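Local coordinates for hypothetical membrane protein (Corynebacterium glutamicum, PDB 6JS9), which binds heme through its N-terminal domain and probably passes it on within the bacterial heme uptake machinery, at residues F47-G55 / T65-H73; K93-A101 / V134-F142. One frame throughout, in Å; residues are numbered along the deposited sequence.

Contact 1: F47-G55 / T65-H73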
loop_
_atom_site.group_PDB
_atom_site.type_symbol
_atom_site.label_atom_id
_atom_site.label_comp_id
_atom_site.label_asym_id
_atom_site.label_seq_id
_atom_site.Cartn_x
_atom_site.Cartn_y
_atom_site.Cartn_z
ATOM N N PHE A 47 -5.629 5.571 -4.621
ATOM C CA PHE A 47 -6.549 4.576 -4.079
ATOM C C PHE A 47 -6.929 4.865 -2.632
ATOM O O PHE A 47 -6.065 5.087 -1.780
ATOM C CB PHE A 47 -5.913 3.196 -4.187
ATOM C CG PHE A 47 -5.511 2.831 -5.591
ATOM C CD1 PHE A 47 -6.153 3.407 -6.682
ATOM C CD2 PHE A 47 -4.513 1.908 -5.817
ATOM C CE1 PHE A 47 -5.793 3.081 -7.979
ATOM C CE2 PHE A 47 -4.149 1.572 -7.118
ATOM C CZ PHE A 47 -4.799 2.161 -8.194
ATOM N N ALA A 48 -8.234 4.847 -2.363
ATOM C CA ALA A 48 -8.795 5.222 -1.067
ATOM C C ALA A 48 -9.188 3.971 -0.281
ATOM O O ALA A 48 -10.017 3.177 -0.742
ATOM C CB ALA A 48 -10.005 6.135 -1.256
ATOM N N PHE A 49 -8.599 3.807 0.903
ATOM C CA PHE A 49 -8.875 2.691 1.802
ATOM C C PHE A 49 -9.512 3.208 3.092
ATOM O O PHE A 49 -8.960 4.101 3.746
ATOM C CB PHE A 49 -7.587 1.930 2.128
ATOM C CG PHE A 49 -6.797 1.518 0.899
ATOM C CD1 PHE A 49 -7.064 0.309 0.251
ATOM C CD2 PHE A 49 -5.803 2.337 0.395
ATOM C CE1 PHE A 49 -6.337 -0.080 -0.886
ATOM C CE2 PHE A 49 -5.068 1.948 -0.752
ATOM C CZ PHE A 49 -5.344 0.740 -1.385
ATOM N N THR A 50 -10.693 2.619 3.478
ATOM C CA THR A 50 -11.399 3.049 4.678
ATOM C C THR A 50 -10.911 2.276 5.906
ATOM O O THR A 50 -10.523 1.112 5.791
ATOM C CB THR A 50 -12.902 2.841 4.513
ATOM O OG1 THR A 50 -13.174 1.442 4.368
ATOM C CG2 THR A 50 -13.405 3.586 3.297
ATOM N N PRO A 51 -10.928 2.898 7.095
ATOM C CA PRO A 51 -10.504 2.183 8.312
ATOM C C PRO A 51 -11.472 1.062 8.667
ATOM O O PRO A 51 -12.692 1.211 8.568
ATOM C CB PRO A 51 -10.508 3.269 9.400
ATOM C CG PRO A 51 -10.782 4.570 8.695
ATOM C CD PRO A 51 -11.423 4.256 7.388
ATOM N N ARG A 52 -10.920 -0.063 9.106
ATOM C CA ARG A 52 -11.740 -1.221 9.447
ATOM C C ARG A 52 -12.324 -1.094 10.854
ATOM O O ARG A 52 -11.628 -0.708 11.795
ATOM C CB ARG A 52 -10.895 -2.489 9.343
ATOM C CG ARG A 52 -11.633 -3.686 8.817
ATOM C CD ARG A 52 -10.692 -4.855 8.711
ATOM N NE ARG A 52 -10.266 -5.115 7.340
ATOM C CZ ARG A 52 -9.196 -5.844 7.038
ATOM N NH1 ARG A 52 -8.459 -6.348 8.018
ATOM N NH2 ARG A 52 -8.855 -6.062 5.771
ATOM N N THR A 53 -13.608 -1.429 10.999
ATOM C CA THR A 53 -14.193 -1.493 12.336
ATOM C C THR A 53 -13.369 -2.440 13.193
ATOM O O THR A 53 -12.895 -3.474 12.711
ATOM C CB THR A 53 -15.638 -1.976 12.292
ATOM O OG1 THR A 53 -16.409 -1.115 11.454
ATOM C CG2 THR A 53 -16.243 -1.985 13.699
ATOM N N ASN A 54 -13.194 -2.070 14.463
ATOM C CA ASN A 54 -12.253 -2.664 15.409
ATOM C C ASN A 54 -10.817 -2.650 14.909
ATOM O O ASN A 54 -9.968 -3.325 15.490
ATOM C CB ASN A 54 -12.618 -4.106 15.780
ATOM C CG ASN A 54 -13.854 -4.203 16.627
ATOM O OD1 ASN A 54 -14.277 -3.226 17.258
ATOM N ND2 ASN A 54 -14.445 -5.397 16.661
ATOM N N GLY A 55 -10.518 -1.925 13.837
ATOM C CA GLY A 55 -9.191 -1.998 13.263
ATOM C C GLY A 55 -8.153 -1.092 13.890
ATOM O O GLY A 55 -7.041 -1.001 13.366
ATOM N N THR A 65 -1.789 1.494 15.509
ATOM C CA THR A 65 -1.961 0.903 14.182
ATOM C C THR A 65 -3.411 1.022 13.736
ATOM O O THR A 65 -4.327 0.783 14.525
ATOM C CB THR A 65 -1.547 -0.574 14.174
ATOM O OG1 THR A 65 -0.183 -0.680 14.586
ATOM C CG2 THR A 65 -1.695 -1.168 12.785
ATOM N N VAL A 66 -3.626 1.369 12.467
ATOM C CA VAL A 66 -4.966 1.374 11.890
ATOM C C VAL A 66 -4.997 0.396 10.721
ATOM O O VAL A 66 -4.211 0.523 9.770
ATOM C CB VAL A 66 -5.398 2.778 11.450
ATOM C CG1 VAL A 66 -6.803 2.731 10.873
ATOM C CG2 VAL A 66 -5.338 3.733 12.623
ATOM N N GLU A 67 -5.896 -0.584 10.797
ATOM C CA GLU A 67 -6.105 -1.529 9.710
ATOM C C GLU A 67 -7.187 -0.990 8.785
ATOM O O GLU A 67 -8.161 -0.387 9.244
ATOM C CB GLU A 67 -6.514 -2.894 10.258
ATOM C CG GLU A 67 -5.449 -3.553 11.116
ATOM C CD GLU A 67 -5.891 -4.902 11.640
ATOM O OE1 GLU A 67 -7.095 -5.231 11.514
ATOM O OE2 GLU A 67 -5.033 -5.636 12.169
ATOM N N PHE A 68 -7.019 -1.221 7.485
ATOM C CA PHE A 68 -7.887 -0.664 6.453
ATOM C C PHE A 68 -8.575 -1.765 5.655
ATOM O O PHE A 68 -8.059 -2.878 5.529
ATOM C CB PHE A 68 -7.085 0.228 5.485
ATOM C CG PHE A 68 -6.605 1.502 6.109
ATOM C CD1 PHE A 68 -5.400 1.542 6.797
ATOM C CD2 PHE A 68 -7.375 2.659 6.035
ATOM C CE1 PHE A 68 -4.957 2.711 7.405
ATOM C CE2 PHE A 68 -6.942 3.841 6.633
ATOM C CZ PHE A 68 -5.726 3.864 7.317
ATOM N N ASN A 69 -9.756 -1.441 5.128
ATOM C CA ASN A 69 -10.410 -2.275 4.132
ATOM C C ASN A 69 -9.830 -1.992 2.760
ATOM O O ASN A 69 -9.577 -0.836 2.410
ATOM C CB ASN A 69 -11.909 -1.998 4.094
ATOM C CG ASN A 69 -12.610 -2.502 5.324
ATOM O OD1 ASN A 69 -12.482 -3.677 5.685
ATOM N ND2 ASN A 69 -13.343 -1.618 5.990
ATOM N N GLY A 70 -9.636 -3.042 1.982
ATOM C CA GLY A 70 -9.349 -2.893 0.568
ATOM C C GLY A 70 -8.215 -3.777 0.097
ATOM O O GLY A 70 -7.387 -4.252 0.874
ATOM N N SER A 71 -8.176 -3.997 -1.219
ATOM C CA SER A 71 -7.078 -4.723 -1.852
ATOM C C SER A 71 -6.824 -4.129 -3.230
ATOM O O SER A 71 -7.698 -3.479 -3.810
ATOM C CB SER A 71 -7.379 -6.220 -1.970
ATOM O OG SER A 71 -8.497 -6.428 -2.819
ATOM N N VAL A 72 -5.611 -4.351 -3.746
ATOM C CA VAL A 72 -5.215 -3.914 -5.086
ATOM C C VAL A 72 -4.601 -5.101 -5.799
ATOM O O VAL A 72 -3.691 -5.738 -5.256
ATOM C CB VAL A 72 -4.190 -2.764 -5.060
ATOM C CG1 VAL A 72 -4.020 -2.182 -6.457
ATOM C CG2 VAL A 72 -4.591 -1.689 -4.048
ATOM N N HIS A 73 -5.071 -5.387 -7.015
ATOM C CA HIS A 73 -4.583 -6.522 -7.798
ATOM C C HIS A 73 -3.952 -6.022 -9.097
ATOM O O HIS A 73 -4.663 -5.555 -9.993
ATOM C CB HIS A 73 -5.714 -7.506 -8.091
ATOM C CG HIS A 73 -5.252 -8.759 -8.766
ATOM N ND1 HIS A 73 -6.110 -9.618 -9.416
ATOM C CD2 HIS A 73 -4.016 -9.299 -8.890
ATOM C CE1 HIS A 73 -5.422 -10.633 -9.913
ATOM N NE2 HIS A 73 -4.148 -10.465 -9.601
#
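Phe49 and Val72 meet where two antiparallel strands of a beta hairpin, 48-58 and 63-79, run side by side in the HtaA domain. The Phe49 ring lies edge-on along the neighbouring strand, 63-79: the carbonyl O of Asn69, CA of Gly70 and CG2 of Val72 all line its rim near the ring plane, with CZ 3.7 Å from Val72 CG2. Gly70, which carries no side chain, lets CD1 of Phe49 come to 3.9 Å from its CA. Val72 also touches Phe47; with CG1 anti to the backbone N (chi1 -169°), this methyl reaches CE2 of Phe47 at 3.8 Å, and CG2 lies close to the same ring. Ile34 and Leu36 of strand 33-37 also touch both Phe47 and Val72. Pro51 and Phe68 form a non-hydrogen-bonded pair whose side chains diverge, yet CB of Pro51 still rests on CG1 of Val66 (4.0 Å), and Leu180 packs against all three of Pro51, Val66 and Phe68.

Backbone bonds flank this pair: Asn69 N gives to Thr50 O, and Arg52 N to Glu67 O. Beyond them, the type II turn from Arg52 to Gly55 brings Gly55 O to the N of Glu67. On the more open side the arginine chain bends at chi3 (-103°); the carbonyl O of Phe68 lies over one face of its guanidinium, toward the rim, while NH1 makes a long salt bridge to OE1 of Glu67. NE donates to Asn69 OD1 at 3.1 Å; the oxygen lies in the guanidinium plane, but the nitrogen stands above the plane of the amide carbonyl.

Contact 2: K93-A101 / V134-F142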
loop_
_atom_site.group_PDB
_atom_site.type_symbol
_atom_site.label_atom_id
_atom_site.label_comp_id
_atom_site.label_asym_id
_atom_site.label_seq_id
_atom_site.Cartn_x
_atom_site.Cartn_y
_atom_site.Cartn_z
ATOM N N LYS A 93 -2.161 -1.759 6.453
ATOM C CA LYS A 93 -2.112 -1.202 7.798
ATOM C C LYS A 93 -1.200 0.011 7.805
ATOM O O LYS A 93 -0.209 0.066 7.080
ATOM C CB LYS A 93 -1.577 -2.218 8.823
ATOM C CG LYS A 93 -2.335 -3.514 8.849
ATOM C CD LYS A 93 -1.627 -4.562 9.672
ATOM C CE LYS A 93 -2.236 -5.922 9.360
ATOM N NZ LYS A 93 -1.808 -6.994 10.306
ATOM N N MET A 94 -1.519 0.980 8.644
ATOM C CA MET A 94 -0.622 2.103 8.873
ATOM C C MET A 94 -0.231 2.103 10.343
ATOM O O MET A 94 -1.103 2.129 11.220
ATOM C CB MET A 94 -1.278 3.420 8.466
ATOM C CG MET A 94 -0.283 4.494 8.143
ATOM S SD MET A 94 -1.028 5.777 7.129
ATOM C CE MET A 94 0.320 6.951 7.112
ATOM N N VAL A 95 1.073 2.025 10.608
ATOM C CA VAL A 95 1.622 1.999 11.963
ATOM C C VAL A 95 2.261 3.359 12.226
ATOM O O VAL A 95 3.232 3.736 11.551
ATOM C CB VAL A 95 2.645 0.867 12.147
ATOM C CG1 VAL A 95 3.092 0.773 13.618
ATOM C CG2 VAL A 95 2.076 -0.465 11.677
ATOM N N PHE A 96 1.730 4.090 13.212
ATOM C CA PHE A 96 2.140 5.467 13.465
ATOM C C PHE A 96 3.135 5.549 14.617
ATOM O O PHE A 96 2.997 4.859 15.634
ATOM C CB PHE A 96 0.938 6.354 13.791
ATOM C CG PHE A 96 -0.090 6.417 12.703
ATOM C CD1 PHE A 96 -1.080 5.449 12.613
ATOM C CD2 PHE A 96 -0.093 7.464 11.797
ATOM C CE1 PHE A 96 -2.042 5.511 11.630
ATOM C CE2 PHE A 96 -1.048 7.532 10.811
ATOM C CZ PHE A 96 -2.030 6.558 10.730
ATOM N N ASN A 97 4.127 6.431 14.459
ATOM C CA ASN A 97 5.084 6.779 15.515
ATOM C C ASN A 97 5.349 8.287 15.386
ATOM O O ASN A 97 6.337 8.724 14.786
ATOM C CB ASN A 97 6.357 5.938 15.396
ATOM C CG ASN A 97 7.478 6.438 16.272
ATOM O OD1 ASN A 97 7.261 7.201 17.215
ATOM N ND2 ASN A 97 8.696 6.012 15.960
ATOM N N GLY A 98 4.439 9.095 15.942
ATOM C CA GLY A 98 4.562 10.537 15.831
ATOM C C GLY A 98 4.482 11.077 14.414
ATOM O O GLY A 98 3.465 10.897 13.734
ATOM N N SER A 99 5.542 11.759 13.967
ATOM C CA SER A 99 5.650 12.260 12.601
ATOM C C SER A 99 6.087 11.191 11.596
ATOM O O SER A 99 6.296 11.517 10.421
ATOM C CB SER A 99 6.640 13.426 12.551
ATOM O OG SER A 99 6.247 14.468 13.414
ATOM N N SER A 100 6.243 9.940 12.029
ATOM C CA SER A 100 6.609 8.822 11.176
ATOM C C SER A 100 5.505 7.777 11.164
ATOM O O SER A 100 4.786 7.600 12.149
ATOM C CB SER A 100 7.900 8.142 11.654
ATOM O OG SER A 100 9.035 8.926 11.361
ATOM N N ALA A 101 5.407 7.058 10.046
ATOM C CA ALA A 101 4.519 5.915 9.935
ATOM C C ALA A 101 5.163 4.876 9.020
ATOM O O ALA A 101 6.098 5.170 8.271
ATOM C CB ALA A 101 3.140 6.314 9.395
ATOM N N VAL A 134 6.931 6.309 5.928
ATOM C CA VAL A 134 6.193 7.540 5.667
ATOM C C VAL A 134 6.727 8.640 6.572
ATOM O O VAL A 134 6.896 8.431 7.780
ATOM C CB VAL A 134 4.681 7.366 5.897
ATOM C CG1 VAL A 134 3.922 8.596 5.382
ATOM C CG2 VAL A 134 4.182 6.083 5.263
ATOM N N SER A 135 6.961 9.813 5.997
ATOM C CA SER A 135 7.302 11.009 6.755
ATOM C C SER A 135 6.071 11.906 6.729
ATOM O O SER A 135 5.782 12.554 5.719
ATOM C CB SER A 135 8.532 11.697 6.174
ATOM O OG SER A 135 9.606 10.776 6.068
ATOM N N LEU A 136 5.339 11.917 7.837
ATOM C CA LEU A 136 4.068 12.624 7.908
ATOM C C LEU A 136 4.279 14.127 8.022
ATOM O O LEU A 136 5.202 14.585 8.699
ATOM C CB LEU A 136 3.261 12.127 9.107
ATOM C CG LEU A 136 2.810 10.671 9.015
ATOM C CD1 LEU A 136 2.331 10.195 10.372
ATOM C CD2 LEU A 136 1.717 10.518 7.979
ATOM N N ASN A 137 3.396 14.894 7.363
ATOM C CA ASN A 137 3.418 16.355 7.477
ATOM C C ASN A 137 3.187 16.826 8.914
ATOM O O ASN A 137 3.783 17.818 9.350
ATOM C CB ASN A 137 2.362 16.979 6.556
ATOM C CG ASN A 137 2.628 16.721 5.079
ATOM O OD1 ASN A 137 3.750 16.387 4.683
ATOM N ND2 ASN A 137 1.595 16.896 4.250
ATOM N N SER A 138 2.303 16.153 9.654
ATOM C CA SER A 138 2.022 16.485 11.048
ATOM C C SER A 138 2.141 15.237 11.913
ATOM O O SER A 138 1.959 14.113 11.439
ATOM C CB SER A 138 0.615 17.090 11.230
ATOM O OG SER A 138 0.434 18.250 10.434
ATOM N N ALA A 139 2.441 15.443 13.192
ATOM C CA ALA A 139 2.535 14.316 14.109
ATOM C C ALA A 139 1.163 13.690 14.299
ATOM O O ALA A 139 0.171 14.392 14.505
ATOM C CB ALA A 139 3.098 14.755 15.460
ATOM N N ALA A 140 1.104 12.365 14.239
ATOM C CA ALA A 140 -0.124 11.672 14.599
ATOM C C ALA A 140 -0.362 11.774 16.106
ATOM O O ALA A 140 0.553 11.562 16.909
ATOM C CB ALA A 140 -0.056 10.211 14.159
ATOM N N ASP A 141 -1.595 12.092 16.490
ATOM C CA ASP A 141 -1.966 12.227 17.901
ATOM C C ASP A 141 -3.355 11.619 18.065
ATOM O O ASP A 141 -4.356 12.257 17.727
ATOM C CB ASP A 141 -1.935 13.688 18.326
ATOM C CG ASP A 141 -2.220 13.892 19.816
ATOM O OD1 ASP A 141 -2.674 12.951 20.519
ATOM O OD2 ASP A 141 -1.972 15.025 20.276
ATOM N N PHE A 142 -3.412 10.385 18.577
ATOM C CA PHE A 142 -4.685 9.685 18.711
ATOM C C PHE A 142 -5.585 10.282 19.785
ATOM O O PHE A 142 -6.756 9.896 19.866
ATOM C CB PHE A 142 -4.453 8.202 19.008
ATOM C CG PHE A 142 -4.047 7.398 17.799
ATOM C CD1 PHE A 142 -5.003 6.921 16.912
ATOM C CD2 PHE A 142 -2.708 7.128 17.541
ATOM C CE1 PHE A 142 -4.629 6.181 15.787
ATOM C CE2 PHE A 142 -2.329 6.387 16.418
ATOM C CZ PHE A 142 -3.295 5.916 15.545
#
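The ring of Phe142 points its edge at the face of Phe96 in an offset edge-to-face pair, planes 85° apart and centroids separated by 5.6 Å. Between the two rings the closest atoms are CZ of Phe142 and CD1 of Phe96, at 3.7 Å. At the edge of the Phe96 ring, near its plane, sits CD1 of Leu136, and the methyl of Ala140 reaches CD2 obliquely at 3.6 Å. The other leucine branch, CD2, meets CE of Met94; the methionine chain, extended beyond CG, runs alongside Leu136 but points the other way.

A type II' turn from Asn97 to Ser100 presents two carbonyls to the second segment. Ser99 O accepts from Leu136 N, and Gly98 O from Ala140 N at 2.8 Å. Beyond the turn, Ala101 and Val134 form an antiparallel hydrogen-bonded pair, bonded in both directions, with CB atoms 4.0 Å apart.

The contact thus ties the turn between strands 82-97 and 100-110 to strand 129-136 and the chain that follows it. Strand 63-79 pairs with 82-97, while strand 146-155 supplies Leu149 against Phe96 and Ile147 against Phe142.

Contacts 1 and 2 follow one another along the chain and share one antiparallel sheet, their centres 16 Å apart. They meet where strand 63-79 runs beside strand 82-97: Val66 N lies 2.9 Å from Met94 O, a probable hydrogen bond, and CG of Glu67 packs on CG of Lys93 at 3.9 Å. Val66 also touches Phe96, linking the apolar side chains of 47-55/65-73 with those of 93-101/134-142. Neither contact forms the heme site. Contact 1 comes closer, with the side chain of Val72 about 13 Å from the heme and that of Phe47 about 12 Å from that of the heme-binding Tyr167, whereas contact 2 lies away from the heme-binding residues.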